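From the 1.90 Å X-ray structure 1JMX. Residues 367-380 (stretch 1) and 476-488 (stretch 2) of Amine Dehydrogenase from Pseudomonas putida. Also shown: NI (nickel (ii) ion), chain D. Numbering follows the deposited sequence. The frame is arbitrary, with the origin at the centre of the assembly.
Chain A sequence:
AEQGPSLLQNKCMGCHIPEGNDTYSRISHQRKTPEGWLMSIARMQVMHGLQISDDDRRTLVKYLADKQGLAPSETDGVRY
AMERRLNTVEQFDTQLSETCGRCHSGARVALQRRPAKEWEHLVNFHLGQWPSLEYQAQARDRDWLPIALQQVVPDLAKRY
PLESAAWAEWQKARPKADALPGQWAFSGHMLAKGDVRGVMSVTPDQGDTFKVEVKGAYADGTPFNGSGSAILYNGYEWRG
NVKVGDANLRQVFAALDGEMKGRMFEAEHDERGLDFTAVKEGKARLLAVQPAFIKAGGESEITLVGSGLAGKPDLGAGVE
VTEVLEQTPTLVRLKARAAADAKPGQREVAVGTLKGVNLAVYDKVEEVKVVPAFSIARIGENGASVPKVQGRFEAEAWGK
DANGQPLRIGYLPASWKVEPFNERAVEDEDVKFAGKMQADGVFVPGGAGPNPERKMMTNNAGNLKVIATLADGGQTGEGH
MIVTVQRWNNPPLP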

# COMPACT_ATOMS: atom_id res chain seq x y z
N GLU A 367 -24.24 25.85 -7.57
CA GLU A 367 -23.34 24.74 -7.81
C GLU A 367 -23.17 23.87 -6.56
O GLU A 367 -23.20 24.37 -5.43
CB GLU A 367 -22.00 25.33 -8.28
CG GLU A 367 -20.75 24.57 -7.88
CD GLU A 367 -20.47 23.38 -8.76
OE1 GLU A 367 -21.34 22.98 -9.55
OE2 GLU A 367 -19.35 22.84 -8.67
N VAL A 368 -23.02 22.56 -6.76
CA VAL A 368 -22.84 21.63 -5.64
C VAL A 368 -21.59 20.78 -5.81
O VAL A 368 -21.35 20.23 -6.89
CB VAL A 368 -24.05 20.70 -5.49
CG1 VAL A 368 -23.86 19.78 -4.29
CG2 VAL A 368 -25.31 21.50 -5.33
N LYS A 369 -20.81 20.67 -4.74
CA LYS A 369 -19.59 19.87 -4.74
C LYS A 369 -19.63 18.79 -3.67
O LYS A 369 -19.96 19.06 -2.52
CB LYS A 369 -18.36 20.75 -4.49
CG LYS A 369 -18.15 21.84 -5.52
CD LYS A 369 -16.93 22.68 -5.20
CE LYS A 369 -16.87 23.90 -6.08
NZ LYS A 369 -16.94 23.54 -7.52
N VAL A 370 -19.33 17.56 -4.06
CA VAL A 370 -19.30 16.45 -3.11
C VAL A 370 -17.93 16.46 -2.43
O VAL A 370 -16.89 16.52 -3.09
CB VAL A 370 -19.54 15.09 -3.80
CG1 VAL A 370 -19.32 13.95 -2.82
CG2 VAL A 370 -20.95 15.03 -4.36
N VAL A 371 -17.96 16.40 -1.11
CA VAL A 371 -16.76 16.41 -0.29
C VAL A 371 -16.71 15.13 0.56
O VAL A 371 -17.65 14.84 1.30
CB VAL A 371 -16.76 17.64 0.63
CG1 VAL A 371 -15.64 17.56 1.64
CG2 VAL A 371 -16.64 18.90 -0.20
N PRO A 372 -15.62 14.34 0.44
CA PRO A 372 -14.47 14.57 -0.44
C PRO A 372 -14.78 14.25 -1.91
O PRO A 372 -15.64 13.41 -2.19
CB PRO A 372 -13.42 13.62 0.13
CG PRO A 372 -14.24 12.47 0.58
CD PRO A 372 -15.39 13.15 1.28
N ALA A 373 -14.10 14.92 -2.83
CA ALA A 373 -14.31 14.71 -4.27
C ALA A 373 -13.88 13.30 -4.68
O ALA A 373 -14.49 12.69 -5.56
CB ALA A 373 -13.56 15.76 -5.08
N PHE A 374 -12.80 12.82 -4.05
CA PHE A 374 -12.27 11.48 -4.29
C PHE A 374 -11.93 10.83 -2.95
O PHE A 374 -11.37 11.47 -2.06
CB PHE A 374 -11.02 11.53 -5.17
CG PHE A 374 -10.43 10.17 -5.47
CD1 PHE A 374 -11.06 9.31 -6.36
CD2 PHE A 374 -9.26 9.75 -4.84
CE1 PHE A 374 -10.54 8.04 -6.63
CE2 PHE A 374 -8.73 8.48 -5.09
CZ PHE A 374 -9.37 7.63 -5.99
N SER A 375 -12.29 9.56 -2.79
CA SER A 375 -12.02 8.85 -1.55
C SER A 375 -11.94 7.34 -1.74
O SER A 375 -12.36 6.81 -2.77
CB SER A 375 -13.08 9.19 -0.49
OG SER A 375 -14.35 8.66 -0.84
N ILE A 376 -11.41 6.66 -0.74
CA ILE A 376 -11.25 5.22 -0.78
C ILE A 376 -12.03 4.51 0.33
O ILE A 376 -11.83 4.79 1.52
CB ILE A 376 -9.74 4.81 -0.66
CG1 ILE A 376 -8.93 5.37 -1.83
CG2 ILE A 376 -9.59 3.29 -0.54
CD1 ILE A 376 -9.31 4.80 -3.16
N ALA A 377 -12.93 3.62 -0.07
CA ALA A 377 -13.72 2.81 0.86
C ALA A 377 -13.09 1.43 0.78
O ALA A 377 -12.53 1.06 -0.25
CB ALA A 377 -15.18 2.77 0.42
N ARG A 378 -13.15 0.65 1.85
CA ARG A 378 -12.54 -0.68 1.81
C ARG A 378 -13.44 -1.76 2.39
O ARG A 378 -14.12 -1.55 3.39
CB ARG A 378 -11.19 -0.68 2.55
CG ARG A 378 -10.37 0.60 2.37
CD ARG A 378 -9.03 0.56 3.09
NE ARG A 378 -8.08 -0.23 2.35
CZ ARG A 378 -6.93 0.21 1.84
NH1 ARG A 378 -6.56 1.47 2.01
NH2 ARG A 378 -6.20 -0.60 1.10
N ILE A 379 -13.45 -2.91 1.75
CA ILE A 379 -14.23 -4.03 2.24
C ILE A 379 -13.56 -4.47 3.54
O ILE A 379 -12.41 -4.13 3.79
CB ILE A 379 -14.29 -5.21 1.22
CG1 ILE A 379 -12.89 -5.72 0.91
CG2 ILE A 379 -15.02 -4.77 -0.05
CD1 ILE A 379 -12.85 -6.84 -0.14
N GLY A 380 -14.29 -5.20 4.37
CA GLY A 380 -13.73 -5.66 5.62
C GLY A 380 -14.69 -6.60 6.32
O GLY A 380 -15.70 -7.01 5.74
N THR A 476 -27.74 19.01 -8.21
CA THR A 476 -26.89 17.84 -8.04
C THR A 476 -25.38 18.09 -7.98
O THR A 476 -24.86 19.06 -8.53
CB THR A 476 -27.19 16.79 -9.13
OG1 THR A 476 -26.90 17.35 -10.41
CG2 THR A 476 -28.64 16.38 -9.09
N GLY A 477 -24.69 17.17 -7.32
CA GLY A 477 -23.25 17.21 -7.16
C GLY A 477 -22.72 15.81 -7.37
O GLY A 477 -23.39 14.83 -7.05
N GLU A 478 -21.50 15.70 -7.88
CA GLU A 478 -20.90 14.40 -8.16
C GLU A 478 -19.52 14.16 -7.55
O GLU A 478 -18.64 15.01 -7.61
CB GLU A 478 -20.81 14.21 -9.67
CG GLU A 478 -21.64 13.08 -10.18
CD GLU A 478 -21.81 13.13 -11.68
OE1 GLU A 478 -20.81 13.35 -12.40
OE2 GLU A 478 -22.97 12.94 -12.14
N GLY A 479 -19.33 12.96 -7.02
CA GLY A 479 -18.07 12.59 -6.41
C GLY A 479 -17.62 11.25 -6.97
O GLY A 479 -18.36 10.59 -7.70
N HIS A 480 -16.39 10.86 -6.64
CA HIS A 480 -15.83 9.60 -7.11
C HIS A 480 -15.32 8.79 -5.93
O HIS A 480 -14.48 9.25 -5.17
CB HIS A 480 -14.69 9.85 -8.09
CG HIS A 480 -14.16 8.61 -8.75
ND1 HIS A 480 -12.99 8.60 -9.47
CD2 HIS A 480 -14.64 7.35 -8.80
CE1 HIS A 480 -12.78 7.39 -9.95
NE2 HIS A 480 -13.77 6.62 -9.56
N MET A 481 -15.83 7.57 -5.81
CA MET A 481 -15.42 6.67 -4.74
C MET A 481 -15.05 5.30 -5.29
O MET A 481 -15.72 4.76 -6.17
CB MET A 481 -16.54 6.53 -3.71
CG MET A 481 -16.23 5.52 -2.61
SD MET A 481 -17.60 5.16 -1.51
CE MET A 481 -18.79 4.51 -2.65
N ILE A 482 -13.96 4.75 -4.78
CA ILE A 482 -13.51 3.42 -5.16
C ILE A 482 -13.54 2.56 -3.89
O ILE A 482 -13.02 2.96 -2.85
CB ILE A 482 -12.08 3.43 -5.75
CG1 ILE A 482 -12.09 4.04 -7.16
CG2 ILE A 482 -11.51 2.02 -5.81
CD1 ILE A 482 -10.73 4.24 -7.73
N VAL A 483 -14.24 1.44 -3.96
CA VAL A 483 -14.33 0.51 -2.85
C VAL A 483 -13.33 -0.59 -3.17
O VAL A 483 -13.47 -1.27 -4.18
CB VAL A 483 -15.73 -0.12 -2.73
CG1 VAL A 483 -15.80 -1.01 -1.50
CG2 VAL A 483 -16.80 0.96 -2.66
N THR A 484 -12.28 -0.69 -2.36
CA THR A 484 -11.27 -1.72 -2.57
C THR A 484 -11.00 -2.70 -1.45
O THR A 484 -11.75 -2.79 -0.48
CB THR A 484 -9.90 -1.17 -2.98
OG1 THR A 484 -9.65 0.11 -2.38
CG2 THR A 484 -9.81 -1.14 -4.45
N VAL A 485 -9.89 -3.41 -1.62
CA VAL A 485 -9.41 -4.42 -0.71
C VAL A 485 -8.75 -3.89 0.56
O VAL A 485 -8.36 -2.73 0.65
CB VAL A 485 -8.44 -5.37 -1.46
CG1 VAL A 485 -9.12 -5.91 -2.71
CG2 VAL A 485 -7.16 -4.63 -1.83
N GLN A 486 -8.60 -4.78 1.53
CA GLN A 486 -8.00 -4.46 2.81
C GLN A 486 -6.47 -4.36 2.73
O GLN A 486 -5.86 -4.65 1.70
CB GLN A 486 -8.33 -5.54 3.85
CG GLN A 486 -9.64 -6.32 3.66
CD GLN A 486 -9.47 -7.58 2.82
OE1 GLN A 486 -9.55 -7.52 1.60
NE2 GLN A 486 -9.27 -8.71 3.47
N ARG A 487 -5.89 -3.92 3.84
CA ARG A 487 -4.45 -3.83 4.02
C ARG A 487 -4.28 -4.27 5.47
O ARG A 487 -5.06 -3.88 6.34
CB ARG A 487 -3.89 -2.42 3.76
CG ARG A 487 -4.52 -1.28 4.54
CD ARG A 487 -3.80 0.03 4.25
NE ARG A 487 -2.53 0.14 4.97
CZ ARG A 487 -1.67 1.15 4.84
NH1 ARG A 487 -1.90 2.15 4.00
NH2 ARG A 487 -0.58 1.18 5.60
N TRP A 488 -3.34 -5.18 5.71
CA TRP A 488 -3.08 -5.72 7.04
C TRP A 488 -1.96 -5.03 7.80
O TRP A 488 -1.86 -5.16 9.01
CB TRP A 488 -2.81 -7.22 6.97
CG TRP A 488 -3.91 -7.98 6.30
CD1 TRP A 488 -4.92 -8.67 6.92
CD2 TRP A 488 -4.08 -8.18 4.89
NE1 TRP A 488 -5.70 -9.29 5.98
CE2 TRP A 488 -5.21 -9.01 4.73
CE3 TRP A 488 -3.39 -7.74 3.75
CZ2 TRP A 488 -5.67 -9.42 3.47
CZ3 TRP A 488 -3.85 -8.14 2.50
CH2 TRP A 488 -4.98 -8.97 2.37
NI NI D . -21.64 21.50 -10.75
O HOH W 1 -19.76 18.10 -8.76
O HOH W 2 -17.42 17.28 -6.79
O HOH W 3 -15.30 10.59 -2.98
O HOH W 4 -21.88 19.78 -11.91
O HOH W 5 -23.82 21.85 -10.85

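Arg378, Ile379 and Ala377 carry the largest covered areas in this contact, and they sit together where a parallel strand pairing runs out. Ala377 shows the regular rule. Its N donates to Ile482 O at 2.9 Å, and its O accepts from Thr484 N at 2.8 Å, so one residue holds both carbonyl and amide of the neighbouring strand, straddling its bridge partner Val483. The backbones come close here, Ala377 CA to Val483 CA 4.4 Å, and the small methyl packs on the same sheet face as its neighbours: Ala377 CB lies 3.9 Å from both Met481 SD and Val483 CG2.

Arg378 extends the pairing with its side chain. The strand of stretch 2 ends at Thr484, yet the guanidinium follows the chain onward: Arg378 NE and NH2 donate to Val485 O at 3.0 and 3.1 Å, with that oxygen near the plane at the guanidinium edge. One face of the group is covered by Arg487, whose CD is 3.8 Å from Arg378 NH1. A charged group is thus buried with its edge hydrogen-bonded and a face against aliphatic carbon.

Ile379 closes the ladder. Its N donates to Thr484 O at 2.8 Å, while Ile379 CG2 reaches Val483 CG1 at 4.1 Å and Ile379 CD1 approaches Gln486 OE1 at 3.8 Å.

Upstream, the Phe374 ring turns its edge toward the face of His480, centroids 5.3 Å apart and planes at 65°, and Phe374 CE1 meets Ile482 CD1 at 4.0 Å. Farther back, direct backbone hydrogen bonds give way to water: water 1 donates to Val368 O (3.2 Å) and accepts from Glu478 N (3.1 Å). Glycine suits this close packing, since an ideal CB on Gly477 would sit 2.7 Å from Val368 CG1, and one on Gly479 2.7 Å from Val370 CG1.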